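Local structure of nitronate monooxygenase family protein (Pseudomonas aeruginosa, 4QIT) at residues Pro25-Thr31 with Gly45-Ile49; Ile184-Arg190 with Arg281-Gly285; Arg268-Thr272 with Gln330-Ala336. The protein oxidatively denitrifies alkyl nitronates with molecular oxygen, using FMN as cofactor, with the toxin propionate 3-nitronate as its best substrate. The protein carries 1 engineered substitution. The contacts are given in a common frame with arbitrary orientation. Numbering follows the deposited sequence.

Interaction 1 of 3, residues Pro25-Thr31 with Gly45-Ile49; sequences PMLGVST and GSIAI. With FMN (flavin mononucleotide), chain C.
A48, P25 and S46 bury the most surface. Loop 25-31 leaves TIM-barrel strand 21-23 and runs beside the next strand, 45-48, reached through helix 32-41. P25 is level with S46 (CA to CA 4.8 Å), L27 with A48 (5.1 Å). P25 CD lies 3.6 Å from S46 CB. A48 CB points at the loop, 3.9 Å from L27 CB and 4.2 Å from P25 CB. The loop turns back: V29 N and S30 N both bond to M26 O (2.8 Å each), with G28 at phi/psi 90/-8. S30 OG (chi1 p) accepts a hydrogen bond from M26 N (2.9 Å). Water 1 joins S30 OG (2.7 Å) to A48 N (2.8 Å). T31 OG1 caps L34 N of helix 32-41 and also bonds to E253 O. The loop carries FMN-pocket residues: L27 N donates to FMN O4 at 2.8 Å and weakly to FMN N5 at 3.3 Å. The segments thus meet by van der Waals packing and a water bridge, leaving the L27 amide to the flavin.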
loop_
_atom_site.group_PDB
_atom_site.type_symbol
_atom_site.label_atom_id
_atom_site.label_comp_id
_atom_site.label_asym_id
_atom_site.label_seq_id
_atom_site.Cartn_x
_atom_site.Cartn_y
_atom_site.Cartn_z
ATOM N N PRO A 25 10.697 -2.933 17.172
ATOM C CA PRO A 25 12.113 -2.607 17.306
ATOM C C PRO A 25 12.452 -1.619 16.219
ATOM O O PRO A 25 11.988 -1.750 15.081
ATOM C CB PRO A 25 12.822 -3.937 17.033
ATOM C CG PRO A 25 11.836 -4.761 16.278
ATOM C CD PRO A 25 10.468 -4.308 16.700
ATOM N N MET A 26 13.212 -0.608 16.592
ATOM C CA MET A 26 13.501 0.496 15.705
ATOM C C MET A 26 14.919 0.935 15.942
ATOM O O MET A 26 15.183 1.700 16.866
ATOM C CB MET A 26 12.529 1.652 15.967
ATOM C CG MET A 26 11.081 1.343 15.585
ATOM S SD MET A 26 9.994 2.749 15.875
ATOM C CE MET A 26 9.749 2.637 17.656
ATOM N N LEU A 27 15.838 0.452 15.113
ATOM C CA LEU A 27 17.240 0.742 15.336
ATOM C C LEU A 27 17.477 2.254 15.325
ATOM O O LEU A 27 17.078 2.949 14.383
ATOM C CB LEU A 27 18.114 0.011 14.310
ATOM C CG LEU A 27 19.625 0.042 14.549
ATOM C CD1 LEU A 27 20.001 -0.579 15.885
ATOM C CD2 LEU A 27 20.317 -0.695 13.402
ATOM N N GLY A 28 18.070 2.760 16.409
ATOM C CA GLY A 28 18.313 4.182 16.576
ATOM C C GLY A 28 17.181 4.943 17.251
ATOM O O GLY A 28 17.328 6.123 17.572
ATOM N N VAL A 29 16.049 4.277 17.461
ATOM C CA VAL A 29 14.875 4.933 18.055
ATOM C C VAL A 29 14.353 4.201 19.295
ATOM O O VAL A 29 14.082 4.829 20.328
ATOM C CB VAL A 29 13.741 5.091 17.032
ATOM C CG1 VAL A 29 12.504 5.677 17.704
ATOM C CG2 VAL A 29 14.189 5.975 15.877
ATOM N N SER A 30 14.206 2.882 19.214
ATOM C CA SER A 30 13.845 2.147 20.413
ATOM C C SER A 30 15.015 2.155 21.394
ATOM O O SER A 30 16.181 2.327 21.001
ATOM C CB SER A 30 13.357 0.730 20.098
ATOM O OG SER A 30 14.244 0.025 19.253
ATOM N N THR A 31 14.692 2.004 22.675
ATOM C CA THR A 31 15.678 2.032 23.751
ATOM C C THR A 31 15.228 1.033 24.802
ATOM O O THR A 31 14.067 0.627 24.800
ATOM C CB THR A 31 15.697 3.407 24.431
ATOM O OG1 THR A 31 14.405 3.647 25.015
ATOM C CG2 THR A 31 16.045 4.515 23.438
ATOM N N GLY A 45 7.547 -4.936 24.575
ATOM C CA GLY A 45 8.545 -3.947 24.213
ATOM C C GLY A 45 9.603 -4.606 23.358
ATOM O O GLY A 45 9.780 -5.837 23.414
ATOM N N SER A 46 10.302 -3.803 22.556
ATOM C CA SER A 46 11.339 -4.341 21.674
ATOM C C SER A 46 12.577 -3.466 21.620
ATOM O O SER A 46 12.492 -2.240 21.724
ATOM C CB SER A 46 10.806 -4.536 20.242
ATOM O OG SER A 46 9.600 -5.290 20.215
ATOM N N ILE A 47 13.729 -4.106 21.449
ATOM C CA ILE A 47 14.959 -3.397 21.097
ATOM C C ILE A 47 15.596 -4.019 19.862
ATOM O O ILE A 47 15.361 -5.193 19.550
ATOM C CB ILE A 47 16.005 -3.369 22.239
ATOM C CG1 ILE A 47 16.358 -4.787 22.694
ATOM C CG2 ILE A 47 15.513 -2.504 23.408
ATOM C CD1 ILE A 47 17.488 -4.860 23.735
ATOM N N ALA A 48 16.400 -3.215 19.174
ATOM C CA ALA A 48 17.134 -3.640 17.988
ATOM C C ALA A 48 18.630 -3.631 18.316
ATOM O O ALA A 48 19.144 -2.634 18.837
ATOM C CB ALA A 48 16.829 -2.698 16.824
ATOM N N ILE A 49 19.325 -4.727 18.009
ATOM C CA ILE A 49 20.680 -4.955 18.496
ATOM C C ILE A 49 21.703 -5.051 17.359
ATOM O O ILE A 49 22.916 -5.096 17.598
ATOM C CB ILE A 49 20.667 -6.231 19.403
ATOM C CG1 ILE A 49 20.896 -5.852 20.860
ATOM C CG2 ILE A 49 21.516 -7.366 18.873
ATOM C CD1 ILE A 49 19.958 -4.797 21.293
HETATM N N1 FMN C . 12.097 -3.177 11.798
HETATM C C2 FMN C . 13.152 -4.022 12.113
HETATM O O2 FMN C . 13.034 -5.223 11.907
HETATM N N3 FMN C . 14.314 -3.546 12.679
HETATM C C4 FMN C . 14.433 -2.191 12.904
HETATM O O4 FMN C . 15.454 -1.716 13.393
HETATM C C4A FMN C . 13.389 -1.343 12.581
HETATM N N5 FMN C . 13.544 -0.002 12.815
HETATM C C5A FMN C . 12.527 0.876 12.531
HETATM C C6 FMN C . 12.726 2.223 12.800
HETATM C C7 FMN C . 11.730 3.144 12.544
HETATM C C7M FMN C . 12.013 4.580 12.884
HETATM C C8 FMN C . 10.524 2.719 11.986
HETATM C C8M FMN C . 9.440 3.714 11.684
HETATM C C9 FMN C . 10.331 1.360 11.711
HETATM C C9A FMN C . 11.333 0.423 11.987
HETATM N N10 FMN C . 11.170 -0.940 11.732
HETATM C C10 FMN C . 12.208 -1.821 12.026
HETATM C "C1'" FMN C . 9.895 -1.451 11.111
HETATM C "C2'" FMN C . 8.875 -1.921 12.135
HETATM O "O2'" FMN C . 9.269 -3.170 12.644
HETATM C "C3'" FMN C . 7.501 -2.089 11.501
HETATM O "O3'" FMN C . 7.563 -2.788 10.276
HETATM C "C4'" FMN C . 6.954 -0.708 11.218
HETATM O "O4'" FMN C . 7.351 0.179 12.248
HETATM C "C5'" FMN C . 5.437 -0.782 11.198
HETATM O "O5'" FMN C . 5.036 0.389 10.555
HETATM P P FMN C . 4.430 1.619 11.363
HETATM O O1P FMN C . 3.875 1.133 12.676
HETATM O O2P FMN C . 3.402 2.249 10.475
HETATM O O3P FMN C . 5.589 2.528 11.608
HETATM O O HOH W 1 16.748 -0.576 20.157
#

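Interaction 2 of 3, residues Ile184-Arg190 with Arg281-Gly285; sequences IEAGGSR and RSARG. Engineered in segment 184-190: S189 (natural residue His). With FMN (flavin mononucleotide), chain C; NIE (nitroethane), chain D.
The side chain of R284 reaches along the loop 184-187 and hydrogen-bonds to its carbonyls. R284 NH2 donates to I184 O at 2.8 Å. R284 NE adds two weak bonds, to I184 O at 3.0 Å and to A186 O at 3.3 Å. Chi1 and chi2 are both t, then chi3 turns to m. R284 has the largest covered area of the contact.

The backbones pair as a short antiparallel ladder. G188 and R284 form the hydrogen-bonded pair (CA to CA 4.8 Å): G188 N to R284 O is 3.0 Å and R284 N to G188 O is 2.8 Å. S189 and A283 form the non-hydrogen-bonded pair (CA to CA 3.9 Å), with S189 CA 3.6 Å from A283 CB. Past it, R190 N donates to S282 O at 2.8 Å. Water 2 bridges R190 O (2.6 Å), S282 O (2.8 Å) and R281 NH1 (3.1 Å), which also donates to V192 O.

The ladder holds the loop after barrel strand 178-182, whose backbone lines the FMN and nitroethane pockets, against strand 283-285. G187 N donates to FMN O5' at 3.3 Å. S189 is engineered, replacing His; its backbone N donates to nitroethane O4 at 2.8 Å. G188 has positive phi (77/-161), and a CB there would clash with the nitroethane. A CB on G187 would strike FMN C8M.

R190 forms a salt bridge with D199. I184 packs on I184 of the second subunit. Strand 283-285 is the middle of a three-stranded antiparallel sheet, between 188-189 and 273-275, separate from the parallel strands of the TIM barrel.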
loop_
_atom_site.group_PDB
_atom_site.type_symbol
_atom_site.label_atom_id
_atom_site.label_comp_id
_atom_site.label_asym_id
_atom_site.label_seq_id
_atom_site.Cartn_x
_atom_site.Cartn_y
_atom_site.Cartn_z
ATOM N N ILE A 184 2.887 -2.209 2.995
ATOM C CA ILE A 184 3.565 -1.094 2.346
ATOM C C ILE A 184 3.510 0.176 3.206
ATOM O O ILE A 184 4.395 1.025 3.119
ATOM C CB ILE A 184 3.010 -0.837 0.907
ATOM C CG1 ILE A 184 3.998 -0.021 0.056
ATOM C CG2 ILE A 184 1.675 -0.134 0.962
ATOM C CD1 ILE A 184 5.367 -0.625 -0.080
ATOM N N GLU A 185 2.498 0.267 4.066
ATOM C CA GLU A 185 2.331 1.408 4.972
ATOM C C GLU A 185 3.493 1.598 5.932
ATOM O O GLU A 185 3.714 2.706 6.435
ATOM C CB GLU A 185 1.076 1.215 5.828
ATOM C CG GLU A 185 -0.247 1.498 5.136
ATOM C CD GLU A 185 -0.900 0.290 4.489
ATOM O OE1 GLU A 185 -0.196 -0.630 4.008
ATOM O OE2 GLU A 185 -2.150 0.270 4.439
ATOM N N ALA A 186 4.201 0.512 6.235
ATOM C CA ALA A 186 5.156 0.523 7.342
ATOM C C ALA A 186 6.264 1.531 7.176
ATOM O O ALA A 186 6.753 1.771 6.063
ATOM C CB ALA A 186 5.750 -0.851 7.553
ATOM N N GLY A 187 6.682 2.099 8.300
ATOM C CA GLY A 187 7.854 2.949 8.327
ATOM C C GLY A 187 9.154 2.166 8.380
ATOM O O GLY A 187 9.182 0.986 8.739
ATOM N N GLY A 188 10.255 2.833 8.049
ATOM C CA GLY A 188 11.567 2.207 8.133
ATOM C C GLY A 188 11.830 1.248 6.986
ATOM O O GLY A 188 11.183 1.322 5.931
ATOM N N SER A 189 12.792 0.355 7.185
ATOM C CA SER A 189 13.229 -0.510 6.088
ATOM C C SER A 189 12.169 -1.543 5.710
ATOM O O SER A 189 11.569 -2.200 6.574
ATOM C CB SER A 189 14.547 -1.211 6.430
ATOM O OG SER A 189 15.585 -0.257 6.617
ATOM N N ARG A 190 11.947 -1.694 4.409
ATOM C CA ARG A 190 11.057 -2.754 3.950
ATOM C C ARG A 190 11.681 -4.131 4.178
ATOM O O ARG A 190 12.863 -4.339 3.929
ATOM C CB ARG A 190 10.673 -2.555 2.487
ATOM C CG ARG A 190 9.720 -1.375 2.346
ATOM C CD ARG A 190 8.934 -1.319 1.065
ATOM N NE ARG A 190 8.298 -2.576 0.649
ATOM C CZ ARG A 190 7.271 -3.186 1.240
ATOM N NH1 ARG A 190 6.726 -2.717 2.354
ATOM N NH2 ARG A 190 6.785 -4.292 0.697
ATOM N N ARG A 281 18.855 0.077 0.882
ATOM C CA ARG A 281 17.681 -0.802 0.899
ATOM C C ARG A 281 16.444 0.071 1.036
ATOM O O ARG A 281 16.451 1.057 1.782
ATOM C CB ARG A 281 17.734 -1.788 2.075
ATOM C CG ARG A 281 17.959 -3.250 1.668
ATOM C CD ARG A 281 17.938 -4.145 2.900
ATOM N NE ARG A 281 17.946 -5.574 2.578
ATOM C CZ ARG A 281 16.862 -6.280 2.269
ATOM N NH1 ARG A 281 15.681 -5.687 2.203
ATOM N NH2 ARG A 281 16.964 -7.583 2.006
ATOM N N SER A 282 15.374 -0.296 0.334
ATOM C CA SER A 282 14.148 0.498 0.353
ATOM C C SER A 282 13.625 0.697 1.779
ATOM O O SER A 282 13.494 -0.266 2.550
ATOM C CB SER A 282 13.074 -0.205 -0.472
ATOM O OG SER A 282 11.937 0.627 -0.639
ATOM N N ALA A 283 13.326 1.951 2.117
ATOM C CA ALA A 283 12.885 2.322 3.460
ATOM C C ALA A 283 11.994 3.545 3.390
ATOM O O ALA A 283 12.182 4.397 2.523
ATOM C CB ALA A 283 14.080 2.581 4.354
ATOM N N ARG A 284 11.014 3.616 4.290
ATOM C CA ARG A 284 10.019 4.672 4.274
ATOM C C ARG A 284 10.239 5.721 5.360
ATOM O O ARG A 284 10.340 5.394 6.543
ATOM C CB ARG A 284 8.615 4.090 4.426
ATOM C CG ARG A 284 7.528 5.188 4.424
ATOM C CD ARG A 284 6.099 4.636 4.597
ATOM N NE ARG A 284 5.754 3.700 3.527
ATOM C CZ ARG A 284 5.493 4.044 2.271
ATOM N NH1 ARG A 284 5.519 5.322 1.890
ATOM N NH2 ARG A 284 5.226 3.089 1.386
ATOM N N GLY A 285 10.274 6.985 4.964
ATOM C CA GLY A 285 10.357 8.046 5.953
ATOM C C GLY A 285 9.898 9.376 5.414
ATOM O O GLY A 285 9.314 9.456 4.333
HETATM N N1 FMN C . 12.097 -3.177 11.798
HETATM C C2 FMN C . 13.152 -4.022 12.113
HETATM O O2 FMN C . 13.034 -5.223 11.907
HETATM N N3 FMN C . 14.314 -3.546 12.679
HETATM C C4 FMN C . 14.433 -2.191 12.904
HETATM O O4 FMN C . 15.454 -1.716 13.393
HETATM C C4A FMN C . 13.389 -1.343 12.581
HETATM N N5 FMN C . 13.544 -0.002 12.815
HETATM C C5A FMN C . 12.527 0.876 12.531
HETATM C C6 FMN C . 12.726 2.223 12.800
HETATM C C7 FMN C . 11.730 3.144 12.544
HETATM C C7M FMN C . 12.013 4.580 12.884
HETATM C C8 FMN C . 10.524 2.719 11.986
HETATM C C8M FMN C . 9.440 3.714 11.684
HETATM C C9 FMN C . 10.331 1.360 11.711
HETATM C C9A FMN C . 11.333 0.423 11.987
HETATM N N10 FMN C . 11.170 -0.940 11.732
HETATM C C10 FMN C . 12.208 -1.821 12.026
HETATM C "C1'" FMN C . 9.895 -1.451 11.111
HETATM C "C2'" FMN C . 8.875 -1.921 12.135
HETATM O "O2'" FMN C . 9.269 -3.170 12.644
HETATM C "C3'" FMN C . 7.501 -2.089 11.501
HETATM O "O3'" FMN C . 7.563 -2.788 10.276
HETATM C "C4'" FMN C . 6.954 -0.708 11.218
HETATM O "O4'" FMN C . 7.351 0.179 12.248
HETATM C "C5'" FMN C . 5.437 -0.782 11.198
HETATM O "O5'" FMN C . 5.036 0.389 10.555
HETATM P P FMN C . 4.430 1.619 11.363
HETATM O O1P FMN C . 3.875 1.133 12.676
HETATM O O2P FMN C . 3.402 2.249 10.475
HETATM O O3P FMN C . 5.589 2.528 11.608
HETATM N N3 NIE D . 14.929 1.083 9.837
HETATM C C1 NIE D . 16.207 -0.874 9.432
HETATM C C2 NIE D . 16.117 0.410 10.225
HETATM O O4 NIE D . 13.884 0.443 9.751
HETATM O O5 NIE D . 15.036 2.282 9.195
HETATM O O HOH W 2 14.452 -2.874 2.397
#

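Interaction 3 of 3, residues Arg268-Thr272 with Gln330-Ala336; sequences RAART and QWAGQGA. With FMN (flavin mononucleotide), chain C; NIE (nitroethane), chain D.
R268 lies in a 3-10 run that starts before the segment and ends at A270. Its side chain (m, t, p) curls so that the guanidinium meets Q330 edge-on. R268 NH1 and R268 NH2 each donate to Q330 OE1 at 3.0 Å. Water 3 accepts from Q330 NE2 (2.9 Å) and weakly from R268 NH1 (3.2 Å).

A269 is level with A336 (CA to CA 5.4 Å). A269 CB lies 4.2 Å from A336 CB, and A269 O is 3.7 Å from the same CB. A270 and R271 face away from the 330-336 segment, and R271 forms a salt bridge with E166 of the second subunit.

T272 is extended (-109/163), has the p rotamer and buries the most surface. Its CG2 sits 3.5 Å from A332 O and 3.4 Å from G333 O. T272 OG1 bonds to R284. Water 4 links T272 O (2.9 Å) to Q334 NE2 (3.1 Å); the Q334 amide also bonds to A201 and G203 of the second subunit.

The 330-336 segment ends in a type I turn, G333 to A336, closed by A336 N to G333 O at 3.0 Å. W331 CB is 3.3 Å from FMN C7M, and nitroethane O5 lies over a face of the indole. G333 CA is 3.7 Å from FMN O2P, where a CB would clash. Direct polar attachment of the two segments thus lies at R268-Q330. The remainder is packing and water on the back of the loop whose W331 and G333 face the ligands.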
loop_
_atom_site.group_PDB
_atom_site.type_symbol
_atom_site.label_atom_id
_atom_site.label_comp_id
_atom_site.label_asym_id
_atom_site.label_seq_id
_atom_site.Cartn_x
_atom_site.Cartn_y
_atom_site.Cartn_z
ATOM N N ARG A 268 5.295 18.052 7.761
ATOM C CA ARG A 268 5.970 17.030 6.959
ATOM C C ARG A 268 5.356 15.642 7.155
ATOM O O ARG A 268 5.477 14.783 6.283
ATOM C CB ARG A 268 7.470 17.002 7.245
ATOM C CG ARG A 268 8.196 18.267 6.799
ATOM C CD ARG A 268 9.655 18.255 7.243
ATOM N NE ARG A 268 10.345 17.073 6.724
ATOM C CZ ARG A 268 11.384 16.489 7.308
ATOM N NH1 ARG A 268 11.883 16.989 8.427
ATOM N NH2 ARG A 268 11.926 15.408 6.756
ATOM N N ALA A 269 4.667 15.437 8.276
ATOM C CA ALA A 269 4.031 14.143 8.554
ATOM C C ALA A 269 2.922 13.804 7.559
ATOM O O ALA A 269 2.452 12.660 7.499
ATOM C CB ALA A 269 3.501 14.095 9.995
ATOM N N ALA A 270 2.512 14.790 6.769
ATOM C CA ALA A 270 1.478 14.573 5.765
ATOM C C ALA A 270 1.940 13.683 4.617
ATOM O O ALA A 270 1.116 13.181 3.857
ATOM C CB ALA A 270 0.967 15.900 5.226
ATOM N N ARG A 271 3.245 13.495 4.452
ATOM C CA ARG A 271 3.691 12.677 3.323
ATOM C C ARG A 271 4.977 11.905 3.626
ATOM O O ARG A 271 5.983 12.469 4.079
ATOM C CB ARG A 271 3.816 13.550 2.061
ATOM C CG ARG A 271 4.195 12.838 0.750
ATOM C CD ARG A 271 3.042 12.095 0.045
ATOM N NE ARG A 271 1.786 12.840 -0.111
ATOM C CZ ARG A 271 1.269 13.262 -1.264
ATOM N NH1 ARG A 271 1.898 13.043 -2.413
ATOM N NH2 ARG A 271 0.101 13.900 -1.266
ATOM N N THR A 272 4.911 10.590 3.442
ATOM C CA THR A 272 6.105 9.751 3.512
ATOM C C THR A 272 6.461 9.247 2.119
ATOM O O THR A 272 5.641 9.283 1.199
ATOM C CB THR A 272 5.934 8.531 4.447
ATOM O OG1 THR A 272 4.977 7.616 3.883
ATOM C CG2 THR A 272 5.488 8.960 5.848
ATOM N N GLN A 330 14.549 10.037 9.231
ATOM C CA GLN A 330 13.346 10.282 10.015
ATOM C C GLN A 330 12.267 9.339 9.527
ATOM O O GLN A 330 11.355 9.719 8.794
ATOM C CB GLN A 330 12.948 11.763 9.915
ATOM C CG GLN A 330 14.008 12.663 10.587
ATOM C CD GLN A 330 13.895 14.131 10.229
ATOM O OE1 GLN A 330 13.286 14.502 9.230
ATOM N NE2 GLN A 330 14.509 14.983 11.051
ATOM N N TRP A 331 12.402 8.078 9.922
ATOM C CA TRP A 331 11.494 7.045 9.445
ATOM C C TRP A 331 10.072 7.230 10.000
ATOM O O TRP A 331 9.876 7.630 11.144
ATOM C CB TRP A 331 12.024 5.667 9.817
ATOM C CG TRP A 331 13.463 5.410 9.431
ATOM C CD1 TRP A 331 14.485 5.077 10.274
ATOM C CD2 TRP A 331 14.028 5.473 8.114
ATOM N NE1 TRP A 331 15.653 4.917 9.556
ATOM C CE2 TRP A 331 15.400 5.154 8.242
ATOM C CE3 TRP A 331 13.511 5.768 6.856
ATOM C CZ2 TRP A 331 16.252 5.118 7.132
ATOM C CZ3 TRP A 331 14.370 5.740 5.759
ATOM C CH2 TRP A 331 15.719 5.411 5.909
ATOM N N ALA A 332 9.081 6.923 9.170
ATOM C CA ALA A 332 7.685 7.072 9.543
ATOM C C ALA A 332 6.815 6.297 8.566
ATOM O O ALA A 332 7.105 6.267 7.372
ATOM C CB ALA A 332 7.288 8.552 9.553
ATOM N N GLY A 333 5.757 5.678 9.092
ATOM C CA GLY A 333 4.782 4.953 8.290
ATOM C C GLY A 333 3.701 5.864 7.732
ATOM O O GLY A 333 3.648 7.065 8.045
ATOM N N GLN A 334 2.808 5.288 6.938
ATOM C CA GLN A 334 1.805 6.085 6.239
ATOM C C GLN A 334 0.693 6.585 7.163
ATOM O O GLN A 334 -0.139 7.384 6.742
ATOM C CB GLN A 334 1.245 5.321 5.035
ATOM C CG GLN A 334 2.265 5.147 3.911
ATOM C CD GLN A 334 1.689 4.427 2.708
ATOM O OE1 GLN A 334 0.792 3.599 2.841
ATOM N NE2 GLN A 334 2.187 4.764 1.515
ATOM N N GLY A 335 0.693 6.150 8.419
ATOM C CA GLY A 335 -0.206 6.714 9.417
ATOM C C GLY A 335 0.419 7.833 10.232
ATOM O O GLY A 335 -0.131 8.207 11.276
ATOM N N ALA A 336 1.540 8.367 9.750
ATOM C CA ALA A 336 2.305 9.382 10.484
ATOM C C ALA A 336 1.489 10.561 11.001
ATOM O O ALA A 336 1.723 11.021 12.128
ATOM C CB ALA A 336 3.471 9.887 9.648
HETATM N N1 FMN C . 12.097 -3.177 11.798
HETATM C C2 FMN C . 13.152 -4.022 12.113
HETATM O O2 FMN C . 13.034 -5.223 11.907
HETATM N N3 FMN C . 14.314 -3.546 12.679
HETATM C C4 FMN C . 14.433 -2.191 12.904
HETATM O O4 FMN C . 15.454 -1.716 13.393
HETATM C C4A FMN C . 13.389 -1.343 12.581
HETATM N N5 FMN C . 13.544 -0.002 12.815
HETATM C C5A FMN C . 12.527 0.876 12.531
HETATM C C6 FMN C . 12.726 2.223 12.800
HETATM C C7 FMN C . 11.730 3.144 12.544
HETATM C C7M FMN C . 12.013 4.580 12.884
HETATM C C8 FMN C . 10.524 2.719 11.986
HETATM C C8M FMN C . 9.440 3.714 11.684
HETATM C C9 FMN C . 10.331 1.360 11.711
HETATM C C9A FMN C . 11.333 0.423 11.987
HETATM N N10 FMN C . 11.170 -0.940 11.732
HETATM C C10 FMN C . 12.208 -1.821 12.026
HETATM C "C1'" FMN C . 9.895 -1.451 11.111
HETATM C "C2'" FMN C . 8.875 -1.921 12.135
HETATM O "O2'" FMN C . 9.269 -3.170 12.644
HETATM C "C3'" FMN C . 7.501 -2.089 11.501
HETATM O "O3'" FMN C . 7.563 -2.788 10.276
HETATM C "C4'" FMN C . 6.954 -0.708 11.218
HETATM O "O4'" FMN C . 7.351 0.179 12.248
HETATM C "C5'" FMN C . 5.437 -0.782 11.198
HETATM O "O5'" FMN C . 5.036 0.389 10.555
HETATM P P FMN C . 4.430 1.619 11.363
HETATM O O1P FMN C . 3.875 1.133 12.676
HETATM O O2P FMN C . 3.402 2.249 10.475
HETATM O O3P FMN C . 5.589 2.528 11.608
HETATM N N3 NIE D . 14.929 1.083 9.837
HETATM C C1 NIE D . 16.207 -0.874 9.432
HETATM C C2 NIE D . 16.117 0.410 10.225
HETATM O O4 NIE D . 13.884 0.443 9.751
HETATM O O5 NIE D . 15.036 2.282 9.195
HETATM O O HOH W 3 14.386 17.795 10.335
HETATM O O HOH W 4 3.258 7.636 0.999
#

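Overall arrangement
Interactions 2 and 3 are buried contacts, while interaction 1 is partly buried. Interactions 1 and 2 are centred nearer the middle of the chain than interaction 3. All three touch FMN. Interaction 1 joins a loop to a strand of the parallel barrel, mainly by van der Waals packing and a water bridge. Interaction 2 pairs strands of the small antiparallel sheet through backbone bonds, with an arginine added. Interaction 3 joins two loops through side-chain bonds and close packing. Interactions 2 and 3 touch directly: E185 O lies 2.8 Å from Q334 N, and R284 NH1 lies 3.1 Å from T272 OG1. Both also meet nitroethane and the second subunit. Interaction 1 touches neither interaction 2 nor interaction 3.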